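Local coordinates for 7beta-hydroxysteroid dehydrogenase from Collinsella aerofaciens, a protein that reduces the 7-oxo group of 7-oxolithocholate with NADPH to give ursodeoxycholate, and also catalyses the reverse oxidation of 7beta-hydroxysteroids, in two crystal structures: PDB 5FYD (chain A, 1.60 Å), residues C93-G98 and P151-Y156; PDB 5GT9 (chain B, 1.70 Å), residues C93-G98 and P151-Y156. One frame, after least-squares fit of the local backbone (RMSD 0.24 Å); residues are numbered along the deposited sequences.

Structure 1 (5FYD).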
loop_
_atom_site.group_PDB
_atom_site.type_symbol
_atom_site.label_atom_id
_atom_site.label_comp_id
_atom_site.label_asym_id
_atom_site.label_seq_id
_atom_site.Cartn_x
_atom_site.Cartn_y
_atom_site.Cartn_z
ATOM N N CYS A 93 -0.140 8.405 11.156
ATOM C CA CYS A 93 -1.154 9.010 10.315
ATOM C C CYS A 93 -2.116 7.949 9.829
ATOM O O CYS A 93 -1.732 6.791 9.610
ATOM C CB CYS A 93 -0.516 9.722 9.121
ATOM S SG CYS A 93 0.028 8.587 7.834
ATOM N N LEU A 94 -3.363 8.361 9.640
ATOM C CA LEU A 94 -4.414 7.478 9.169
ATOM C C LEU A 94 -5.137 8.184 8.048
ATOM O O LEU A 94 -5.580 9.322 8.196
ATOM C CB LEU A 94 -5.381 7.100 10.294
ATOM C CG LEU A 94 -6.509 6.133 9.925
ATOM C CD1 LEU A 94 -5.988 4.806 9.403
ATOM C CD2 LEU A 94 -7.449 5.923 11.102
ATOM N N HIS A 95 -5.262 7.490 6.928
ATOM C CA HIS A 95 -6.059 7.991 5.816
ATOM C C HIS A 95 -6.898 6.861 5.259
ATOM O O HIS A 95 -6.696 5.693 5.581
ATOM C CB HIS A 95 -5.189 8.670 4.749
ATOM C CG HIS A 95 -3.915 7.946 4.426
ATOM N ND1 HIS A 95 -3.867 6.870 3.567
ATOM C CD2 HIS A 95 -2.634 8.174 4.815
ATOM C CE1 HIS A 95 -2.615 6.459 3.444
ATOM N NE2 HIS A 95 -1.849 7.226 4.200
ATOM N N SER A 96 -7.880 7.227 4.463
ATOM C CA SER A 96 -8.851 6.259 3.992
ATOM C C SER A 96 -9.445 6.759 2.704
ATOM O O SER A 96 -10.050 7.821 2.674
ATOM C CB SER A 96 -9.940 6.075 5.038
ATOM O OG SER A 96 -10.765 4.984 4.675
ATOM N N PHE A 97 -9.265 5.984 1.642
ATOM C CA PHE A 97 -9.758 6.347 0.337
ATOM C C PHE A 97 -11.283 6.442 0.340
ATOM O O PHE A 97 -11.964 5.606 0.926
ATOM C CB PHE A 97 -9.298 5.331 -0.723
ATOM C CG PHE A 97 -9.997 5.485 -2.043
ATOM C CD1 PHE A 97 -9.632 6.495 -2.922
ATOM C CD2 PHE A 97 -11.031 4.628 -2.403
ATOM C CE1 PHE A 97 -10.291 6.661 -4.139
ATOM C CE2 PHE A 97 -11.685 4.781 -3.625
ATOM C CZ PHE A 97 -11.318 5.799 -4.486
ATOM N N GLY A 98 -11.788 7.470 -0.322
ATOM C CA GLY A 98 -13.209 7.657 -0.546
ATOM C C GLY A 98 -13.578 9.111 -0.557
ATOM O O GLY A 98 -12.944 9.923 0.136
ATOM N N PRO A 151 -8.091 15.285 -2.858
ATOM C CA PRO A 151 -9.364 14.774 -3.382
ATOM C C PRO A 151 -9.412 13.253 -3.365
ATOM O O PRO A 151 -8.396 12.608 -3.637
ATOM C CB PRO A 151 -9.373 15.305 -4.829
ATOM C CG PRO A 151 -8.595 16.574 -4.760
ATOM C CD PRO A 151 -7.491 16.274 -3.787
ATOM N N TRP A 152 -10.577 12.707 -2.990
ATOM C CA TRP A 152 -10.832 11.265 -2.795
ATOM C C TRP A 152 -10.136 10.665 -1.558
ATOM O O TRP A 152 -10.173 9.466 -1.337
ATOM C CB TRP A 152 -10.581 10.440 -4.083
ATOM C CG TRP A 152 -11.703 10.522 -5.092
ATOM C CD1 TRP A 152 -12.751 9.652 -5.221
ATOM C CD2 TRP A 152 -11.916 11.543 -6.078
ATOM N NE1 TRP A 152 -13.583 10.052 -6.231
ATOM C CE2 TRP A 152 -13.093 11.199 -6.786
ATOM C CE3 TRP A 152 -11.194 12.673 -6.479
ATOM C CZ2 TRP A 152 -13.586 11.972 -7.849
ATOM C CZ3 TRP A 152 -11.693 13.452 -7.513
ATOM C CH2 TRP A 152 -12.883 13.094 -8.193
ATOM N N ASN A 153 -9.521 11.519 -0.739
ATOM C CA ASN A 153 -8.945 11.117 0.535
ATOM C C ASN A 153 -8.794 12.380 1.392
ATOM O O ASN A 153 -7.728 12.661 1.946
ATOM C CB ASN A 153 -7.590 10.422 0.315
ATOM C CG ASN A 153 -7.188 9.512 1.470
ATOM O OD1 ASN A 153 -7.643 9.651 2.592
ATOM N ND2 ASN A 153 -6.332 8.536 1.175
ATOM N N GLY A 154 -9.873 13.142 1.457
ATOM C CA GLY A 154 -9.868 14.517 1.961
ATOM C C GLY A 154 -9.240 14.712 3.334
ATOM O O GLY A 154 -8.473 15.672 3.563
ATOM N N GLN A 155 -9.521 13.788 4.248
ATOM C CA GLN A 155 -8.957 13.920 5.595
ATOM C C GLN A 155 -7.441 13.725 5.730
ATOM O O GLN A 155 -6.851 14.183 6.726
ATOM C CB GLN A 155 -9.701 13.031 6.593
ATOM C CG GLN A 155 -10.763 13.773 7.369
ATOM C CD GLN A 155 -10.910 13.262 8.788
ATOM O OE1 GLN A 155 -10.141 13.596 9.670
ATOM N NE2 GLN A 155 -11.926 12.467 9.011
ATOM N N TYR A 156 -6.804 13.070 4.759
ATOM C CA TYR A 156 -5.324 12.941 4.699
ATOM C C TYR A 156 -4.721 14.344 4.725
ATOM O O TYR A 156 -4.024 14.730 5.683
ATOM C CB TYR A 156 -4.884 12.206 3.405
ATOM C CG TYR A 156 -3.417 11.718 3.276
ATOM C CD1 TYR A 156 -2.425 12.049 4.189
ATOM C CD2 TYR A 156 -3.059 10.867 2.213
ATOM C CE1 TYR A 156 -1.130 11.571 4.067
ATOM C CE2 TYR A 156 -1.752 10.402 2.059
ATOM C CZ TYR A 156 -0.793 10.741 2.990
ATOM O OH TYR A 156 0.503 10.257 2.840
#
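H95 and Y156 lie side by side, with H95 CD2 3.5 Å above the Y156 ring plane, over the ring centre. They join the loop after strand 85-90 to the start of helix 154-173 in the Rossmann fold of a short-chain dehydrogenase. Y156, the inferred proton acceptor, begins the YxxxK motif that K160 closes. Its CG is anti to the backbone N (chi1 -168°). The N153 amide plane stands 72° from the H95 ring, its OD1 3.4 Å from H95 CB. The same OD1 accepts S96 N at 3.1 Å; an amide oxygen suits this buried place because it takes up a backbone N-H. F97 and W152 run alongside each other, F97 CE1 meeting W152 CB at 3.8 Å. G98 N donates to W152 O at 2.8 Å; G98's backbone would jam a CB against the preceding carbonyl, so glycine fits.

Structure 2 (5GT9). With NAP (NADP nicotinamide-adenine-dinucleotide phosphate), chain C.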
loop_
_atom_site.group_PDB
_atom_site.type_symbol
_atom_site.label_atom_id
_atom_site.label_comp_id
_atom_site.label_asym_id
_atom_site.label_seq_id
_atom_site.Cartn_x
_atom_site.Cartn_y
_atom_site.Cartn_z
ATOM N N CYS B 93 0.198 8.290 10.826
ATOM C CA CYS B 93 -0.916 8.924 10.119
ATOM C C CYS B 93 -1.980 7.869 9.844
ATOM O O CYS B 93 -1.714 6.675 9.881
ATOM C CB CYS B 93 -0.356 9.557 8.835
ATOM S SG CYS B 93 -0.128 8.399 7.487
ATOM N N LEU B 94 -3.172 8.321 9.531
ATOM C CA LEU B 94 -4.234 7.443 9.040
ATOM C C LEU B 94 -4.927 8.146 7.904
ATOM O O LEU B 94 -5.265 9.346 7.996
ATOM C CB LEU B 94 -5.271 7.165 10.149
ATOM C CG LEU B 94 -6.468 6.287 9.726
ATOM C CD1 LEU B 94 -6.039 4.910 9.314
ATOM C CD2 LEU B 94 -7.451 6.197 10.865
ATOM N N HIS B 95 -5.135 7.413 6.821
ATOM C CA HIS B 95 -6.032 7.927 5.795
ATOM C C HIS B 95 -6.918 6.808 5.265
ATOM O O HIS B 95 -6.847 5.670 5.775
ATOM C CB HIS B 95 -5.229 8.661 4.739
ATOM C CG HIS B 95 -4.131 7.849 4.103
ATOM N ND1 HIS B 95 -4.382 6.781 3.276
ATOM C CD2 HIS B 95 -2.782 7.916 4.227
ATOM C CE1 HIS B 95 -3.233 6.249 2.882
ATOM N NE2 HIS B 95 -2.247 6.927 3.448
ATOM N N SER B 96 -7.871 7.141 4.395
ATOM C CA SER B 96 -8.922 6.209 4.033
ATOM C C SER B 96 -9.519 6.700 2.754
ATOM O O SER B 96 -10.109 7.742 2.743
ATOM C CB SER B 96 -9.994 6.145 5.130
ATOM O OG SER B 96 -10.853 5.000 4.894
ATOM N N PHE B 97 -9.374 5.923 1.691
ATOM C CA PHE B 97 -9.874 6.284 0.378
ATOM C C PHE B 97 -11.367 6.419 0.318
ATOM O O PHE B 97 -12.094 5.546 0.751
ATOM C CB PHE B 97 -9.406 5.250 -0.643
ATOM C CG PHE B 97 -9.970 5.454 -2.012
ATOM C CD1 PHE B 97 -9.435 6.449 -2.857
ATOM C CD2 PHE B 97 -11.022 4.666 -2.474
ATOM C CE1 PHE B 97 -9.975 6.629 -4.119
ATOM C CE2 PHE B 97 -11.561 4.869 -3.723
ATOM C CZ PHE B 97 -11.019 5.841 -4.553
ATOM N N GLY B 98 -11.820 7.489 -0.330
ATOM C CA GLY B 98 -13.200 7.746 -0.565
ATOM C C GLY B 98 -13.549 9.207 -0.581
ATOM O O GLY B 98 -12.947 10.007 0.154
ATOM N N PRO B 151 -7.841 15.144 -2.877
ATOM C CA PRO B 151 -9.125 14.665 -3.445
ATOM C C PRO B 151 -9.238 13.136 -3.373
ATOM O O PRO B 151 -8.192 12.411 -3.632
ATOM C CB PRO B 151 -9.049 15.129 -4.889
ATOM C CG PRO B 151 -8.160 16.328 -4.863
ATOM C CD PRO B 151 -7.112 15.955 -3.849
ATOM N N TRP B 152 -10.443 12.678 -3.062
ATOM C CA TRP B 152 -10.721 11.280 -2.775
ATOM C C TRP B 152 -10.065 10.683 -1.506
ATOM O O TRP B 152 -10.166 9.531 -1.240
ATOM C CB TRP B 152 -10.520 10.414 -4.037
ATOM C CG TRP B 152 -11.621 10.473 -5.031
ATOM C CD1 TRP B 152 -12.611 9.573 -5.204
ATOM C CD2 TRP B 152 -11.860 11.503 -5.985
ATOM N NE1 TRP B 152 -13.446 9.957 -6.196
ATOM C CE2 TRP B 152 -12.995 11.133 -6.714
ATOM C CE3 TRP B 152 -11.189 12.657 -6.359
ATOM C CZ2 TRP B 152 -13.485 11.913 -7.732
ATOM C CZ3 TRP B 152 -11.674 13.399 -7.343
ATOM C CH2 TRP B 152 -12.829 13.035 -8.032
ATOM N N ASN B 153 -9.435 11.551 -0.732
ATOM C CA ASN B 153 -8.883 11.153 0.534
ATOM C C ASN B 153 -8.871 12.349 1.507
ATOM O O ASN B 153 -8.044 12.490 2.286
ATOM C CB ASN B 153 -7.560 10.500 0.290
ATOM C CG ASN B 153 -7.073 9.758 1.485
ATOM O OD1 ASN B 153 -7.703 9.724 2.503
ATOM N ND2 ASN B 153 -5.964 9.132 1.324
ATOM N N GLY B 154 -9.840 13.211 1.311
ATOM C CA GLY B 154 -9.754 14.535 1.845
ATOM C C GLY B 154 -9.193 14.773 3.246
ATOM O O GLY B 154 -8.505 15.729 3.488
ATOM N N GLN B 155 -9.595 13.930 4.172
ATOM C CA GLN B 155 -9.256 14.203 5.544
ATOM C C GLN B 155 -7.752 13.987 5.810
ATOM O O GLN B 155 -7.207 14.506 6.784
ATOM C CB GLN B 155 -10.115 13.407 6.538
ATOM C CG GLN B 155 -10.551 14.309 7.668
ATOM C CD GLN B 155 -10.714 13.601 9.007
ATOM O OE1 GLN B 155 -9.936 13.788 9.921
ATOM N NE2 GLN B 155 -11.731 12.738 9.093
ATOM N N TYR B 156 -7.123 13.242 4.938
ATOM C CA TYR B 156 -5.676 13.007 4.988
ATOM C C TYR B 156 -4.926 14.346 4.845
ATOM O O TYR B 156 -4.192 14.797 5.829
ATOM C CB TYR B 156 -5.199 12.029 3.914
ATOM C CG TYR B 156 -3.710 11.804 3.983
ATOM C CD1 TYR B 156 -3.095 11.534 5.203
ATOM C CD2 TYR B 156 -2.956 11.839 2.871
ATOM C CE1 TYR B 156 -1.727 11.356 5.307
ATOM C CE2 TYR B 156 -1.552 11.638 2.956
ATOM C CZ TYR B 156 -0.966 11.426 4.161
ATOM O OH TYR B 156 0.412 11.252 4.279
HETATM P PA NAP C . 5.247 4.533 8.610
HETATM O O1A NAP C . 6.510 5.327 8.391
HETATM O O2A NAP C . 5.362 3.038 8.594
HETATM O O5B NAP C . 4.618 4.915 10.040
HETATM C C5B NAP C . 5.325 4.572 11.212
HETATM C C4B NAP C . 4.468 3.729 12.151
HETATM O O4B NAP C . 3.461 4.463 12.816
HETATM C C3B NAP C . 3.758 2.609 11.436
HETATM O O3B NAP C . 4.671 1.587 11.103
HETATM C C2B NAP C . 2.678 2.247 12.420
HETATM O O2B NAP C . 3.061 1.008 13.082
HETATM C C1B NAP C . 2.594 3.489 13.319
HETATM N N9A NAP C . 1.191 3.840 13.392
HETATM C C8A NAP C . 0.303 4.032 12.354
HETATM N N7A NAP C . -0.913 4.264 12.846
HETATM C C5A NAP C . -0.849 4.241 14.173
HETATM C C6A NAP C . -1.785 4.331 15.244
HETATM N N6A NAP C . -3.123 4.610 15.024
HETATM N N1A NAP C . -1.282 4.269 16.471
HETATM C C2A NAP C . 0.028 4.027 16.751
HETATM N N3A NAP C . 0.931 3.902 15.809
HETATM C C4A NAP C . 0.550 3.984 14.525
HETATM O O3 NAP C . 3.915 4.935 7.789
HETATM P PN NAP C . 3.677 5.965 6.590
HETATM O O1N NAP C . 2.242 5.726 6.097
HETATM O O2N NAP C . 4.868 5.843 5.664
HETATM O O5D NAP C . 3.581 7.371 7.359
HETATM C C5D NAP C . 4.699 7.891 8.083
HETATM C C4D NAP C . 4.600 9.420 8.013
HETATM O O4D NAP C . 5.137 9.865 6.758
HETATM C C3D NAP C . 3.193 9.969 8.108
HETATM O O3D NAP C . 3.152 11.097 8.959
HETATM C C2D NAP C . 2.832 10.317 6.686
HETATM O O2D NAP C . 1.823 11.308 6.548
HETATM C C1D NAP C . 4.193 10.704 6.095
HETATM N N1N NAP C . 4.199 10.495 4.630
HETATM C C2N NAP C . 4.585 9.286 4.142
HETATM C C3N NAP C . 4.558 9.050 2.781
HETATM C C7N NAP C . 5.000 7.761 2.185
HETATM O O7N NAP C . 5.154 7.782 0.983
HETATM N N7N NAP C . 5.332 6.671 2.948
HETATM C C4N NAP C . 4.186 10.081 1.932
HETATM C C5N NAP C . 3.872 11.331 2.439
HETATM C C6N NAP C . 3.839 11.496 3.829
HETATM P P2B NAP C . 1.938 0.112 13.885
HETATM O O1X NAP C . 2.720 -1.005 14.588
HETATM O O2X NAP C . 1.202 0.915 14.839
HETATM O O3X NAP C . 1.114 -0.511 12.764
#
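H95 and Y156 lie side by side, with H95 CD2 3.7 Å above the Y156 ring plane, over the ring centre. CG of Y156 is anti to the backbone N (chi1 180°), and with chi2 at 48° the ring edge lies toward NADP: the ribose hydroxyl O2D is near the ring plane, 2.7 Å from Y156 OH and hydrogen-bonded to it. S143 OG also bonds Y156 OH, and K160 NZ holds the cofactor. C93 SG lies 3.6 Å from NAP C2D. The N153 amide plane stands 74° from the H95 ring, its OD1 3.5 Å from H95 CB. This buried amide oxygen also accepts the backbone S96 N at 3.2 Å. F97 and W152 run alongside each other, F97 CE1 meeting W152 CB at 3.8 Å. G98 N donates to W152 O at 2.8 Å; glycine fits a backbone that would jam a CB against the preceding carbonyl.

How the two compare
NADP is present in 5GT9 alone, where it touches C93(B) and Y156(B); in 5FYD protein atoms from outside the two segments reach into part of its place. Beside it the inferred proton acceptor differs: the flat ends of Y156(A) and Y156(B) are turned by about 56° against each other about the last bond, with the torsion before it alike, and the OH atoms lie 1.8 Å apart after superposition. In this twist CZ of Y156(B) lies near the place of CE1 of Y156(A), and CE2 of Y156(B) near that of CZ of Y156(A), while the places of CD1, CE2 and OH of Y156(A) are left. Throughout, the touch on the histidine is kept: CE1 of Y156(A) lies 3.8 Å from CD2 of H95(A), and CE1 of Y156(B) 3.8 Å from CD2 of H95(B). The backbone does not follow the twist, since the comparable CA atoms coincide within the error. Farther from the cofactor F97(A) and W152(A) match F97(B) and W152(B) in place, and the bonds S96(A) N to N153(A) OD1 and G98(A) N to W152(A) O recur as S96(B) N to N153(B) OD1 and G98(B) N to W152(B) O. At the nucleotide, Y156(B) OH meets O2D of the nicotinamide ribose in a hydrogen bond of 2.7 Å, a partner that Y156(A) lacks without the cofactor; the turn may be tied to that bond, which would probably help to fix the ring.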